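Local coordinates for protein nitrite transporter NirC (Salmonella enterica subsp. enterica serovar Typhimurium, PDB 4FC4) that carries nitrite across the bacterial inner membrane, in uptake and in export, as a pentameric channel of the formate/nitrite transporter family, at residues C186-A189 against F190-G194; G111-V114 against G115-V119; T146-A150 against T151-F155. All coordinates share one frame; numbering follows the deposited sequence.

From the N terminus the order is interaction 2, interaction 3, interaction 1, in series: none nests within another and none crosses. Each joins neighbours in sequence, so the loops closed are short: single helical turns in interactions 1 and 2, the lead-in to a helix in interaction 3. Interaction 2 lies inside helix 98-125. Interaction 3 runs from the end of helix 137-147 into the start of helix 150-172, while interaction 1 finishes helix 177-192, the next in the chain. Interactions 1 and 2 lie on opposite sides of the chain's centre; interactions 1 and 3, centres 17 Å apart, both touch the second subunit. They illustrate the middle, beginning and end of helices in an aquaporin-like membrane fold.

Interaction 1 (C186-A189 against F190-G194); sequences CLLA and FIASG
Phe190 reaches back along its own helix to Cys186 and Leu187, and its side chain can be followed outward atom by atom. CB starts near Cys186 O, the same carbonyl oxygen that accepts the backbone bond from Phe190 N. With chi1 at an uncommon 107°, the ring leans toward the preceding turn, which brings CD2 within 4.1 Å of Leu187 CA. Farther out, Phe190 CE2 meets Leu187 CG at 4.2 Å, the leucine running alongside the ring. Over one face of the ring comes Ile191 CG1, 3.9 Å above the plane and displaced toward the rim.

The final turn offers a second lesson, in how a serine can fold back on the backbone. Ala189 O accepts twice from Ser193: from OG at 2.6 Å and from N at 3.0 Å. The hydroxyl gets there because OG sits beside its own backbone N, anti to the carbonyl carbon (chi1 -59°). Its approach is tilted from the carbonyl plane, whereas the amide stands above that plane. Two donors thus satisfy one oxygen in a buried setting. On another side of the helix, Leu188 CD1 packs loosely against Ala192 CB, 4.3 Å away. Gly194 then turns the chain out of the helix with a positive phi of 94°, in a Schellman motif; its N binds Ile191 O at 3.0 Å.

In this family the fifth membrane-spanning helix is interrupted midway, and the turn described here ends its first half, helix 177-192; helix 198-209 resumes beyond Tyr195, which also touches Phe190. Helix 150-172 lies against Phe190 through Cys160 and Val164 and against Ala189 through Leu163, while Leu44 of the second subunit packs on Leu188 and Ala192.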
ATOM      1  N   CYS B 186     -12.984   4.627   4.000  1.00 35.66           N
ATOM      2  CA  CYS B 186     -14.390   5.046   4.154  1.00 36.81           C
ATOM      3  C   CYS B 186     -15.057   5.288   2.829  1.00 37.44           C
ATOM      4  O   CYS B 186     -16.240   5.026   2.674  1.00 38.30           O
ATOM      5  CB  CYS B 186     -14.485   6.321   4.989  1.00 33.77           C
ATOM      6  SG  CYS B 186     -14.116   5.970   6.689  1.00 34.78           S
ATOM      7  N   LEU B 187     -14.295   5.845   1.888  1.00 36.70           N
ATOM      8  CA  LEU B 187     -14.807   6.030   0.538  1.00 35.17           C
ATOM      9  C   LEU B 187     -14.945   4.680  -0.231  1.00 34.76           C
ATOM     10  O   LEU B 187     -15.938   4.504  -0.908  1.00 38.38           O
ATOM     11  CB  LEU B 187     -13.969   7.085  -0.199  1.00 32.36           C
ATOM     12  CG  LEU B 187     -14.403   8.523   0.127  1.00 31.46           C
ATOM     13  CD1 LEU B 187     -14.467   8.793   1.643  1.00 28.79           C
ATOM     14  CD2 LEU B 187     -13.462   9.492  -0.601  1.00 30.97           C
ATOM     15  N   LEU B 188     -14.002   3.724  -0.110  1.00 37.23           N
ATOM     16  CA  LEU B 188     -14.317   2.318  -0.533  1.00 36.86           C
ATOM     17  C   LEU B 188     -15.724   1.886  -0.063  1.00 37.72           C
ATOM     18  O   LEU B 188     -16.568   1.400  -0.839  1.00 38.88           O
ATOM     19  CB  LEU B 188     -13.270   1.340  -0.014  1.00 35.78           C
ATOM     20  CG  LEU B 188     -13.462  -0.163  -0.267  1.00 36.73           C
ATOM     21  CD1 LEU B 188     -13.657  -0.489  -1.751  1.00 37.24           C
ATOM     22  CD2 LEU B 188     -12.242  -0.904   0.221  1.00 33.60           C
ATOM     23  N   ALA B 189     -15.975   2.109   1.226  1.00 34.83           N
ATOM     24  CA  ALA B 189     -17.125   1.557   1.884  1.00 34.65           C
ATOM     25  C   ALA B 189     -18.408   2.289   1.403  1.00 37.20           C
ATOM     26  O   ALA B 189     -19.390   1.613   1.102  1.00 34.83           O
ATOM     27  CB  ALA B 189     -16.994   1.660   3.418  1.00 33.51           C
ATOM     28  N   PHE B 190     -18.428   3.614   1.342  1.00 33.08           N
ATOM     29  CA  PHE B 190     -19.696   4.245   0.980  1.00 38.14           C
ATOM     30  C   PHE B 190     -20.053   4.037  -0.484  1.00 40.26           C
ATOM     31  O   PHE B 190     -21.205   3.739  -0.806  1.00 47.45           O
ATOM     32  CB  PHE B 190     -19.805   5.686   1.483  1.00 37.63           C
ATOM     33  CG  PHE B 190     -19.684   6.739   0.411  1.00 44.50           C
ATOM     34  CD1 PHE B 190     -20.691   6.907  -0.582  1.00 41.43           C
ATOM     35  CD2 PHE B 190     -18.599   7.629   0.418  1.00 40.98           C
ATOM     36  CE1 PHE B 190     -20.544   7.873  -1.574  1.00 41.37           C
ATOM     37  CE2 PHE B 190     -18.499   8.604  -0.549  1.00 38.56           C
ATOM     38  CZ  PHE B 190     -19.451   8.722  -1.551  1.00 37.81           C
ATOM     39  N   ILE B 191     -19.070   4.165  -1.388  1.00 45.40           N
ATOM     40  CA  ILE B 191     -19.348   4.015  -2.830  1.00 40.66           C
ATOM     41  C   ILE B 191     -19.727   2.546  -3.086  1.00 41.17           C
ATOM     42  O   ILE B 191     -20.788   2.262  -3.651  1.00 44.37           O
ATOM     43  CB  ILE B 191     -18.111   4.398  -3.704  1.00 42.76           C
ATOM     44  CG1 ILE B 191     -17.795   5.895  -3.637  1.00 36.29           C
ATOM     45  CG2 ILE B 191     -18.293   3.936  -5.158  1.00 36.50           C
ATOM     46  CD1 ILE B 191     -18.650   6.717  -4.599  1.00 37.76           C
ATOM     47  N   ALA B 192     -18.858   1.617  -2.691  1.00 36.64           N
ATOM     48  CA  ALA B 192     -19.118   0.205  -2.947  1.00 37.93           C
ATOM     49  C   ALA B 192     -20.403  -0.320  -2.301  1.00 37.09           C
ATOM     50  O   ALA B 192     -21.015  -1.212  -2.835  1.00 41.91           O
ATOM     51  CB  ALA B 192     -17.900  -0.688  -2.582  1.00 35.92           C
ATOM     52  N   SER B 193     -20.839   0.227  -1.174  1.00 37.07           N
ATOM     53  CA  SER B 193     -22.055  -0.280  -0.541  1.00 38.20           C
ATOM     54  C   SER B 193     -23.322   0.264  -1.221  1.00 41.00           C
ATOM     55  O   SER B 193     -24.396  -0.156  -0.865  1.00 43.64           O
ATOM     56  CB  SER B 193     -22.083   0.092   0.952  1.00 38.77           C
ATOM     57  OG  SER B 193     -20.971  -0.428   1.679  1.00 41.97           O
ATOM     58  N   GLY B 194     -23.217   1.220  -2.146  1.00 38.73           N
ATOM     59  CA  GLY B 194     -24.418   1.896  -2.703  1.00 35.49           C
ATOM     60  C   GLY B 194     -24.823   3.216  -2.022  1.00 39.04           C
ATOM     61  O   GLY B 194     -25.893   3.729  -2.314  1.00 40.04           O
TER

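Interaction 2 (G111-V114 against G115-V119); sequences GNLV and GSVFV
Gly115 begins the second half of this helical stretch by giving its N-H to Gly111 O, 3.1 Å away, so two glycines stand one turn apart on the same side of helix 98-125. Neither carries a side chain, which keeps that strip of the helix slim.

Ser116 comes next and binds Asn112 O twice. Its backbone N lies 3.0 Å from Asn112 O, and its OG reaches the same oxygen at 2.8 Å; the two donors arrive from opposite faces of the carbonyl plane, the hydroxyl well above it. The grip depends on the first torsion: at chi1 -67° OG is anti to the carbonyl carbon, hence turned back toward the preceding turn. The hydroxyl thereby gives its proton to the backbone within a helix predicted to span the membrane.

Val117 makes the straightest bond of the set, its N donating to Leu113 O at 2.8 Å with an N-H...O angle of 172°. The side chain follows suit: CG2 lies 3.5 Å from Leu113 O and also touches Leu113 CD1 at 4.3 Å, a small apolar contact beside the backbone bond. Phe118 N continues with Val114 O, and its CB sits 3.1 Å from that oxygen, while the ring leads off from the helix. To close the walk, Val119 N donates to Gly115 O.

The faces of this turn meet different surroundings. Asn112 projects into the protein, where its ND2 donates to Ser31 O of helix 24-51 and to Glu78 O, and its OD1 accepts from Phe80 N. Leu113 and Ser116 pack on Met202 of helix 198-209. Phe118 instead faces the third subunit, its ring meeting Phe240 of that chain edge-to-face, with Trp162 of the same subunit nearby.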
ATOM      1  N   GLY B 111     -21.828  26.755  -2.539  1.00 46.63           N
ATOM      2  CA  GLY B 111     -20.476  26.840  -3.052  1.00 45.12           C
ATOM      3  C   GLY B 111     -20.037  25.514  -3.636  1.00 48.06           C
ATOM      4  O   GLY B 111     -19.465  25.462  -4.701  1.00 53.69           O
ATOM      5  N   ASN B 112     -20.272  24.432  -2.903  1.00 47.45           N
ATOM      6  CA  ASN B 112     -19.985  23.090  -3.375  1.00 45.94           C
ATOM      7  C   ASN B 112     -20.638  22.810  -4.733  1.00 48.70           C
ATOM      8  O   ASN B 112     -20.011  22.189  -5.604  1.00 45.83           O
ATOM      9  CB  ASN B 112     -20.465  22.079  -2.355  1.00 41.64           C
ATOM     10  CG  ASN B 112     -19.598  22.043  -1.119  1.00 48.43           C
ATOM     11  OD1 ASN B 112     -19.952  21.357  -0.175  1.00 51.43           O
ATOM     12  ND2 ASN B 112     -18.443  22.770  -1.112  1.00 48.65           N
ATOM     13  N   LEU B 113     -21.871  23.316  -4.910  1.00 45.99           N
ATOM     14  CA  LEU B 113     -22.638  23.133  -6.158  1.00 48.98           C
ATOM     15  C   LEU B 113     -21.960  23.868  -7.327  1.00 49.77           C
ATOM     16  O   LEU B 113     -21.695  23.249  -8.365  1.00 50.63           O
ATOM     17  CB  LEU B 113     -24.122  23.518  -5.984  1.00 45.99           C
ATOM     18  CG  LEU B 113     -25.082  23.377  -7.190  1.00 49.92           C
ATOM     19  CD1 LEU B 113     -25.304  21.911  -7.632  1.00 44.91           C
ATOM     20  CD2 LEU B 113     -26.420  24.106  -6.946  1.00 41.17           C
ATOM     21  N   VAL B 114     -21.611  25.143  -7.120  1.00 48.21           N
ATOM     22  CA  VAL B 114     -20.849  25.912  -8.091  1.00 45.51           C
ATOM     23  C   VAL B 114     -19.558  25.169  -8.519  1.00 47.15           C
ATOM     24  O   VAL B 114     -19.277  25.068  -9.715  1.00 48.05           O
ATOM     25  CB  VAL B 114     -20.528  27.307  -7.534  1.00 46.20           C
ATOM     26  CG1 VAL B 114     -19.449  28.000  -8.366  1.00 42.98           C
ATOM     27  CG2 VAL B 114     -21.822  28.183  -7.461  1.00 44.17           C
ATOM     28  N   GLY B 115     -18.794  24.620  -7.575  1.00 41.08           N
ATOM     29  CA  GLY B 115     -17.513  23.995  -7.927  1.00 42.62           C
ATOM     30  C   GLY B 115     -17.765  22.711  -8.686  1.00 43.06           C
ATOM     31  O   GLY B 115     -16.993  22.342  -9.589  1.00 43.34           O
ATOM     32  N   SER B 116     -18.877  22.055  -8.329  1.00 41.72           N
ATOM     33  CA  SER B 116     -19.320  20.853  -8.995  1.00 40.12           C
ATOM     34  C   SER B 116     -19.760  21.115 -10.424  1.00 41.15           C
ATOM     35  O   SER B 116     -19.287  20.464 -11.319  1.00 41.41           O
ATOM     36  CB  SER B 116     -20.447  20.197  -8.213  1.00 41.35           C
ATOM     37  OG  SER B 116     -20.023  19.699  -6.969  1.00 42.31           O
ATOM     38  N   VAL B 117     -20.679  22.063 -10.637  1.00 46.14           N
ATOM     39  CA  VAL B 117     -21.154  22.369 -11.982  1.00 47.53           C
ATOM     40  C   VAL B 117     -19.947  22.791 -12.794  1.00 47.87           C
ATOM     41  O   VAL B 117     -19.803  22.470 -13.989  1.00 50.37           O
ATOM     42  CB  VAL B 117     -22.184  23.514 -11.964  1.00 52.00           C
ATOM     43  CG1 VAL B 117     -22.422  24.073 -13.364  1.00 51.00           C
ATOM     44  CG2 VAL B 117     -23.486  23.052 -11.323  1.00 51.93           C
ATOM     45  N   PHE B 118     -19.037  23.500 -12.128  1.00 48.34           N
ATOM     46  CA  PHE B 118     -17.893  24.061 -12.832  1.00 45.23           C
ATOM     47  C   PHE B 118     -16.903  22.999 -13.307  1.00 44.70           C
ATOM     48  O   PHE B 118     -16.462  23.062 -14.472  1.00 41.67           O
ATOM     49  CB  PHE B 118     -17.204  25.125 -12.004  1.00 47.47           C
ATOM     50  CG  PHE B 118     -15.870  25.608 -12.571  1.00 48.70           C
ATOM     51  CD1 PHE B 118     -15.831  26.533 -13.635  1.00 48.72           C
ATOM     52  CD2 PHE B 118     -14.667  25.187 -11.997  1.00 44.70           C
ATOM     53  CE1 PHE B 118     -14.609  27.001 -14.106  1.00 47.56           C
ATOM     54  CE2 PHE B 118     -13.451  25.671 -12.463  1.00 46.94           C
ATOM     55  CZ  PHE B 118     -13.424  26.568 -13.523  1.00 48.17           C
ATOM     56  N   VAL B 119     -16.547  22.038 -12.447  1.00 42.33           N
ATOM     57  CA  VAL B 119     -15.607  20.978 -12.900  1.00 40.90           C
ATOM     58  C   VAL B 119     -16.313  20.139 -14.016  1.00 41.35           C
ATOM     59  O   VAL B 119     -15.659  19.630 -14.955  1.00 38.65           O
ATOM     60  CB  VAL B 119     -15.105  20.106 -11.721  1.00 42.39           C
ATOM     61  CG1 VAL B 119     -16.264  19.252 -11.189  1.00 39.74           C
ATOM     62  CG2 VAL B 119     -13.900  19.215 -12.132  1.00 39.17           C
TER

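Interaction 3 (T146-A150 against T151-F155); sequences TTAPA and TVLFF
Leu153 folds back over Ala148 and Pro149, the two residues that lead into its helix. Its CD2 comes to 3.7 Å from Ala148 CB, and CD1 approaches Ala148 O, while CG lies 3.5 Å from Pro149 O. The torsions explain the reach: CG is placed beside the backbone N and anti to the carbonyl carbon (chi1 -73°), and the second torsion, -174°, extends CD1 toward Ala148 O and leaves CD2 against the alanine methyl. The same residue donates its N-H to Pro149 O at 2.9 Å, almost straight down the carbonyl bond, so backbone and side chain of Leu153 both hold onto the lead-in to the helix.

Pro149 adds the second element. It occupies the N-cap position of helix 150-172, and the chain from Ala148 to Pro149 is extended before the helix sets in. Proline has no N-H to donate, and here only its carbonyl takes part in the helical bonding. Its ring is not idle: Pro149 CD rests 4.0 Å from Val152 CB, the proline ring flanking the valine.

Ala150, the third, is engaged mainly through its backbone. Its O accepts from Phe154 N at 2.8 Å, the next step in the pattern, and Phe154 CB also lies against that oxygen. The aromatic ring of Phe154 then carries CD2 over the centre of the Phe155 ring, 3.6 Å above its plane.

Other parts of the chain and a neighbour close in on this corner. Ala148 O accepts a hydrogen bond from His224 NE2, Trp228 of helix 219-248 touches both Ala150 and Leu153, and Trp125 of the second subunit meets Thr151 and the Phe155 ring.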
ATOM      1  N   THR B 146     -32.083   9.558  -9.619  1.00 52.48           N
ATOM      2  CA  THR B 146     -33.103  10.603  -9.598  1.00 57.47           C
ATOM      3  C   THR B 146     -34.517  10.101  -9.407  1.00 58.61           C
ATOM      4  O   THR B 146     -35.383  10.850  -8.951  1.00 61.17           O
ATOM      5  CB  THR B 146     -33.109  11.465 -10.887  1.00 59.45           C
ATOM      6  OG1 THR B 146     -33.495  10.653 -12.019  1.00 60.88           O
ATOM      7  CG2 THR B 146     -31.752  12.125 -11.111  1.00 54.00           C
ATOM      8  N   THR B 147     -34.785   8.871  -9.845  1.00 58.91           N
ATOM      9  CA  THR B 147     -36.153   8.304  -9.733  1.00 58.43           C
ATOM     10  C   THR B 147     -36.331   7.424  -8.483  1.00 55.46           C
ATOM     11  O   THR B 147     -37.425   6.957  -8.253  1.00 58.86           O
ATOM     12  CB  THR B 147     -36.547   7.456 -10.957  1.00 57.97           C
ATOM     13  OG1 THR B 147     -35.667   6.332 -11.017  1.00 63.01           O
ATOM     14  CG2 THR B 147     -36.416   8.263 -12.248  1.00 58.75           C
ATOM     15  N   ALA B 148     -35.253   7.185  -7.730  1.00 51.56           N
ATOM     16  CA  ALA B 148     -35.265   6.440  -6.464  1.00 51.20           C
ATOM     17  C   ALA B 148     -36.225   7.037  -5.377  1.00 51.35           C
ATOM     18  O   ALA B 148     -36.371   8.246  -5.280  1.00 54.20           O
ATOM     19  CB  ALA B 148     -33.813   6.295  -5.941  1.00 44.23           C
ATOM     20  N   PRO B 149     -36.868   6.202  -4.530  1.00 52.17           N
ATOM     21  CA  PRO B 149     -37.754   6.801  -3.466  1.00 53.73           C
ATOM     22  C   PRO B 149     -37.061   7.714  -2.419  1.00 52.44           C
ATOM     23  O   PRO B 149     -35.899   7.485  -2.038  1.00 53.23           O
ATOM     24  CB  PRO B 149     -38.332   5.547  -2.754  1.00 53.62           C
ATOM     25  CG  PRO B 149     -38.193   4.436  -3.749  1.00 52.27           C
ATOM     26  CD  PRO B 149     -36.858   4.723  -4.429  1.00 51.69           C
ATOM     27  N   ALA B 150     -37.763   8.738  -1.956  1.00 54.42           N
ATOM     28  CA  ALA B 150     -37.263   9.630  -0.894  1.00 53.34           C
ATOM     29  C   ALA B 150     -36.597   8.860   0.279  1.00 53.71           C
ATOM     30  O   ALA B 150     -35.573   9.270   0.812  1.00 55.47           O
ATOM     31  CB  ALA B 150     -38.392  10.466  -0.368  1.00 52.14           C
ATOM     32  N   THR B 151     -37.204   7.742   0.652  1.00 54.01           N
ATOM     33  CA  THR B 151     -36.906   7.051   1.875  1.00 53.47           C
ATOM     34  C   THR B 151     -35.565   6.400   1.697  1.00 54.43           C
ATOM     35  O   THR B 151     -34.645   6.585   2.527  1.00 52.69           O
ATOM     36  CB  THR B 151     -37.966   5.987   2.120  1.00 54.73           C
ATOM     37  OG1 THR B 151     -39.059   6.607   2.777  1.00 54.38           O
ATOM     38  CG2 THR B 151     -37.425   4.854   2.986  1.00 56.06           C
ATOM     39  N   VAL B 152     -35.468   5.712   0.562  1.00 51.56           N
ATOM     40  CA  VAL B 152     -34.279   5.022   0.149  1.00 52.50           C
ATOM     41  C   VAL B 152     -33.168   6.055   0.080  1.00 53.62           C
ATOM     42  O   VAL B 152     -32.074   5.837   0.648  1.00 52.47           O
ATOM     43  CB  VAL B 152     -34.508   4.195  -1.174  1.00 53.82           C
ATOM     44  CG1 VAL B 152     -33.193   3.865  -1.909  1.00 48.44           C
ATOM     45  CG2 VAL B 152     -35.356   2.916  -0.887  1.00 49.16           C
ATOM     46  N   LEU B 153     -33.466   7.202  -0.533  1.00 54.22           N
ATOM     47  CA  LEU B 153     -32.407   8.207  -0.751  1.00 52.70           C
ATOM     48  C   LEU B 153     -31.926   8.818   0.559  1.00 50.86           C
ATOM     49  O   LEU B 153     -30.721   9.017   0.771  1.00 48.95           O
ATOM     50  CB  LEU B 153     -32.834   9.279  -1.761  1.00 51.70           C
ATOM     51  CG  LEU B 153     -32.875   8.800  -3.218  1.00 51.12           C
ATOM     52  CD1 LEU B 153     -33.171   9.950  -4.149  1.00 55.01           C
ATOM     53  CD2 LEU B 153     -31.571   8.152  -3.649  1.00 49.35           C
ATOM     54  N   PHE B 154     -32.869   9.082   1.452  1.00 49.52           N
ATOM     55  CA  PHE B 154     -32.529   9.635   2.762  1.00 48.86           C
ATOM     56  C   PHE B 154     -31.553   8.730   3.538  1.00 48.25           C
ATOM     57  O   PHE B 154     -30.486   9.154   3.973  1.00 44.75           O
ATOM     58  CB  PHE B 154     -33.804   9.806   3.548  1.00 52.43           C
ATOM     59  CG  PHE B 154     -33.611  10.387   4.901  1.00 53.99           C
ATOM     60  CD1 PHE B 154     -33.627  11.786   5.075  1.00 52.50           C
ATOM     61  CD2 PHE B 154     -33.479   9.543   6.016  1.00 52.13           C
ATOM     62  CE1 PHE B 154     -33.445  12.344   6.332  1.00 53.94           C
ATOM     63  CE2 PHE B 154     -33.318  10.094   7.277  1.00 55.55           C
ATOM     64  CZ  PHE B 154     -33.304  11.500   7.440  1.00 55.83           C
ATOM     65  N   PHE B 155     -31.931   7.463   3.685  1.00 49.50           N
ATOM     66  CA  PHE B 155     -31.198   6.554   4.514  1.00 46.41           C
ATOM     67  C   PHE B 155     -29.837   6.175   3.896  1.00 47.30           C
ATOM     68  O   PHE B 155     -28.833   5.964   4.615  1.00 46.10           O
ATOM     69  CB  PHE B 155     -32.116   5.405   4.846  1.00 45.74           C
ATOM     70  CG  PHE B 155     -33.075   5.755   5.904  1.00 50.45           C
ATOM     71  CD1 PHE B 155     -32.613   6.086   7.186  1.00 53.18           C
ATOM     72  CD2 PHE B 155     -34.438   5.857   5.635  1.00 53.76           C
ATOM     73  CE1 PHE B 155     -33.519   6.455   8.191  1.00 57.64           C
ATOM     74  CE2 PHE B 155     -35.342   6.190   6.638  1.00 56.52           C
ATOM     75  CZ  PHE B 155     -34.890   6.495   7.921  1.00 56.88           C
TER